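Local coordinates for pesticidal crystal protein Cry2Aa (Bacillus thuringiensis serovar kurstaki, PDB 1I5P) that binds midgut epithelial cells of dipteran and lepidopteran larvae and promotes their colloid-osmotic lysis, at residues 312-317 and 354-359. Numbering follows the deposited sequence.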
ATOM      1  N   SER A 312     -11.304  -5.984 -21.452  1.00 18.71           N
ATOM      2  CA  SER A 312     -12.114  -6.063 -22.658  1.00 19.19           C
ATOM      3  C   SER A 312     -13.338  -5.243 -22.286  1.00 19.45           C
ATOM      4  O   SER A 312     -13.650  -5.091 -21.106  1.00 17.90           O
ATOM      5  CB  SER A 312     -12.518  -7.509 -22.974  1.00 18.67           C
ATOM      6  OG  SER A 312     -13.490  -7.989 -22.060  1.00 21.13           O
ATOM      7  N   GLY A 313     -14.020  -4.690 -23.278  1.00 22.51           N
ATOM      8  CA  GLY A 313     -15.188  -3.900 -22.961  1.00 20.88           C
ATOM      9  C   GLY A 313     -15.948  -3.438 -24.180  1.00 22.26           C
ATOM     10  O   GLY A 313     -15.566  -3.718 -25.317  1.00 19.95           O
ATOM     11  N   THR A 314     -17.042  -2.730 -23.929  1.00 22.03           N
ATOM     12  CA  THR A 314     -17.872  -2.207 -24.997  1.00 20.86           C
ATOM     13  C   THR A 314     -17.787  -0.691 -25.030  1.00 22.13           C
ATOM     14  O   THR A 314     -18.316  -0.020 -24.144  1.00 18.74           O
ATOM     15  CB  THR A 314     -19.348  -2.585 -24.796  1.00 21.53           C
ATOM     16  OG1 THR A 314     -19.460  -3.998 -24.595  1.00 19.29           O
ATOM     17  CG2 THR A 314     -20.172  -2.174 -26.015  1.00 18.64           C
ATOM     18  N   ARG A 315     -17.114  -0.151 -26.040  1.00 23.29           N
ATOM     19  CA  ARG A 315     -17.023   1.297 -26.172  1.00 27.32           C
ATOM     20  C   ARG A 315     -17.961   1.741 -27.287  1.00 29.92           C
ATOM     21  O   ARG A 315     -18.028   1.110 -28.347  1.00 29.51           O
ATOM     22  CB  ARG A 315     -15.598   1.733 -26.502  1.00 25.89           C
ATOM     23  CG  ARG A 315     -15.062   1.220 -27.823  1.00 27.54           C
ATOM     24  CD  ARG A 315     -13.632   1.687 -27.987  1.00 29.53           C
ATOM     25  NE  ARG A 315     -12.908   0.948 -29.013  1.00 31.70           N
ATOM     26  CZ  ARG A 315     -11.584   0.927 -29.098  1.00 32.42           C
ATOM     27  NH1 ARG A 315     -10.856   1.601 -28.216  1.00 30.31           N
ATOM     28  NH2 ARG A 315     -10.988   0.237 -30.060  1.00 33.45           N
ATOM     29  N   LEU A 316     -18.691   2.822 -27.046  1.00 31.78           N
ATOM     30  CA  LEU A 316     -19.617   3.335 -28.043  1.00 32.51           C
ATOM     31  C   LEU A 316     -19.393   4.814 -28.332  1.00 33.30           C
ATOM     32  O   LEU A 316     -19.125   5.602 -27.423  1.00 32.38           O
ATOM     33  CB  LEU A 316     -21.065   3.125 -27.584  1.00 31.93           C
ATOM     34  CG  LEU A 316     -21.566   1.687 -27.404  1.00 34.84           C
ATOM     35  CD1 LEU A 316     -22.986   1.708 -26.859  1.00 35.50           C
ATOM     36  CD2 LEU A 316     -21.514   0.947 -28.734  1.00 35.97           C
ATOM     37  N   SER A 317     -19.493   5.169 -29.611  1.00 34.71           N
ATOM     38  CA  SER A 317     -19.358   6.548 -30.078  1.00 36.00           C
ATOM     39  C   SER A 317     -20.602   6.888 -30.885  1.00 37.82           C
ATOM     40  O   SER A 317     -20.707   6.546 -32.061  1.00 38.15           O
ATOM     41  CB  SER A 317     -18.127   6.719 -30.968  1.00 35.49           C
ATOM     42  OG  SER A 317     -16.958   6.926 -30.198  1.00 36.74           O
ATOM     43  N   THR A 354     -24.363  -6.362 -18.799  1.00 25.30           N
ATOM     44  CA  THR A 354     -24.042  -7.776 -18.913  1.00 26.73           C
ATOM     45  C   THR A 354     -24.682  -8.374 -20.160  1.00 27.44           C
ATOM     46  O   THR A 354     -24.593  -9.578 -20.394  1.00 28.27           O
ATOM     47  CB  THR A 354     -24.541  -8.570 -17.696  1.00 27.09           C
ATOM     48  OG1 THR A 354     -25.961  -8.406 -17.568  1.00 26.76           O
ATOM     49  CG2 THR A 354     -23.855  -8.090 -16.427  1.00 26.11           C
ATOM     50  N   ASN A 355     -25.327  -7.537 -20.966  1.00 26.84           N
ATOM     51  CA  ASN A 355     -25.967  -8.035 -22.176  1.00 28.32           C
ATOM     52  C   ASN A 355     -25.393  -7.403 -23.431  1.00 28.16           C
ATOM     53  O   ASN A 355     -26.089  -7.271 -24.431  1.00 31.18           O
ATOM     54  CB  ASN A 355     -27.479  -7.787 -22.134  1.00 28.05           C
ATOM     55  CG  ASN A 355     -27.835  -6.312 -22.257  1.00 29.86           C
ATOM     56  OD1 ASN A 355     -28.949  -5.965 -22.654  1.00 32.20           O
ATOM     57  ND2 ASN A 355     -26.898  -5.440 -21.902  1.00 22.77           N
ATOM     58  N   LEU A 356     -24.128  -7.008 -23.386  1.00 27.33           N
ATOM     59  CA  LEU A 356     -23.502  -6.394 -24.549  1.00 26.53           C
ATOM     60  C   LEU A 356     -22.193  -7.079 -24.904  1.00 25.95           C
ATOM     61  O   LEU A 356     -21.441  -7.483 -24.020  1.00 24.91           O
ATOM     62  CB  LEU A 356     -23.214  -4.916 -24.283  1.00 24.92           C
ATOM     63  CG  LEU A 356     -24.353  -3.937 -23.995  1.00 27.31           C
ATOM     64  CD1 LEU A 356     -23.758  -2.599 -23.561  1.00 24.07           C
ATOM     65  CD2 LEU A 356     -25.218  -3.764 -25.235  1.00 24.93           C
ATOM     66  N   ASN A 357     -21.919  -7.209 -26.197  1.00 25.59           N
ATOM     67  CA  ASN A 357     -20.669  -7.811 -26.635  1.00 26.36           C
ATOM     68  C   ASN A 357     -19.591  -6.740 -26.606  1.00 27.07           C
ATOM     69  O   ASN A 357     -19.829  -5.597 -26.992  1.00 27.25           O
ATOM     70  CB  ASN A 357     -20.794  -8.367 -28.052  1.00 25.05           C
ATOM     71  CG  ASN A 357     -21.469  -9.721 -28.094  1.00 25.59           C
ATOM     72  OD1 ASN A 357     -21.102 -10.636 -27.358  1.00 27.47           O
ATOM     73  ND2 ASN A 357     -22.454  -9.860 -28.974  1.00 23.75           N
ATOM     74  N   HIS A 358     -18.410  -7.114 -26.134  1.00 25.95           N
ATOM     75  CA  HIS A 358     -17.293  -6.186 -26.063  1.00 27.29           C
ATOM     76  C   HIS A 358     -16.663  -6.029 -27.442  1.00 27.31           C
ATOM     77  O   HIS A 358     -16.499  -7.006 -28.168  1.00 30.10           O
ATOM     78  CB  HIS A 358     -16.269  -6.693 -25.048  1.00 25.35           C
ATOM     79  CG  HIS A 358     -16.800  -6.761 -23.651  1.00 23.60           C
ATOM     80  ND1 HIS A 358     -16.077  -7.285 -22.602  1.00 22.66           N
ATOM     81  CD2 HIS A 358     -17.980  -6.349 -23.127  1.00 22.15           C
ATOM     82  CE1 HIS A 358     -16.788  -7.193 -21.491  1.00 22.68           C
ATOM     83  NE2 HIS A 358     -17.946  -6.628 -21.784  1.00 22.72           N
ATOM     84  N   ASN A 359     -16.320  -4.797 -27.803  1.00 27.75           N
ATOM     85  CA  ASN A 359     -15.737  -4.525 -29.112  1.00 26.26           C
ATOM     86  C   ASN A 359     -14.282  -4.088 -29.077  1.00 26.60           C
ATOM     87  O   ASN A 359     -13.784  -3.503 -30.038  1.00 28.18           O
ATOM     88  CB  ASN A 359     -16.562  -3.466 -29.852  1.00 25.17           C
ATOM     89  CG  ASN A 359     -16.895  -2.266 -28.982  1.00 25.60           C
ATOM     90  OD1 ASN A 359     -16.374  -2.119 -27.879  1.00 22.96           O
ATOM     91  ND2 ASN A 359     -17.766  -1.396 -29.484  1.00 23.91           N
TER
HETATM   92  O   HOH W   1     -13.949  -0.409 -31.327  1.00 39.64           O
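The imidazole atom ND1 of His358 lies 2.7 Å from Ser312 OG, a hydrogen bond in which either atom could be the donor. OG of Ser312, standing between its backbone N and carbonyl carbon (chi1 72°), meets the ring at its edge, in plane. At the other ring nitrogen, NE2, the hydroxyl of Ser337 on strand 329-342 makes a second hydrogen bond, so both nitrogens are held and the rotation of the ring is fixed. Gly313 CA lies over one face of the imidazole, 3.5 Å from the ring centroid, a CH-pi contact offset toward the rim. Thr314 OG1 approaches from the CD2 side, near the ring plane, and gives a weak hydrogen bond to Asn357 O.

Both segments belong to the middle, beta-prism domain of this three-domain delta-endotoxin. The loop between strands 351-352 and 360-363 runs across strand 308-321, the touching parts 98° apart in direction, before 360-363 pairs antiparallel with the strand; Gly313 and Phe360 already share a backbone hydrogen bond.

Just before strand 360-363, the side-chain amide of Asn359 bonds both the N and the O of Arg315, as a strand peptide would. OD1 accepts from Arg315 N at 2.8 Å, with the donor in the carbonyl plane and on a lone pair, while ND2 donates to Arg315 O at 2.8 Å; both bonds have an N-H...acceptor angle of 161°. Two bonds to one residue keep the amide from flipping. Its own N reaches Gly313 O in a weak, bent bond. The Arg315 chain passes the amide with CG 3.6 Å from OD1, and its NE donates to a water in the guanidinium plane, which bonds weakly to Asn359 O.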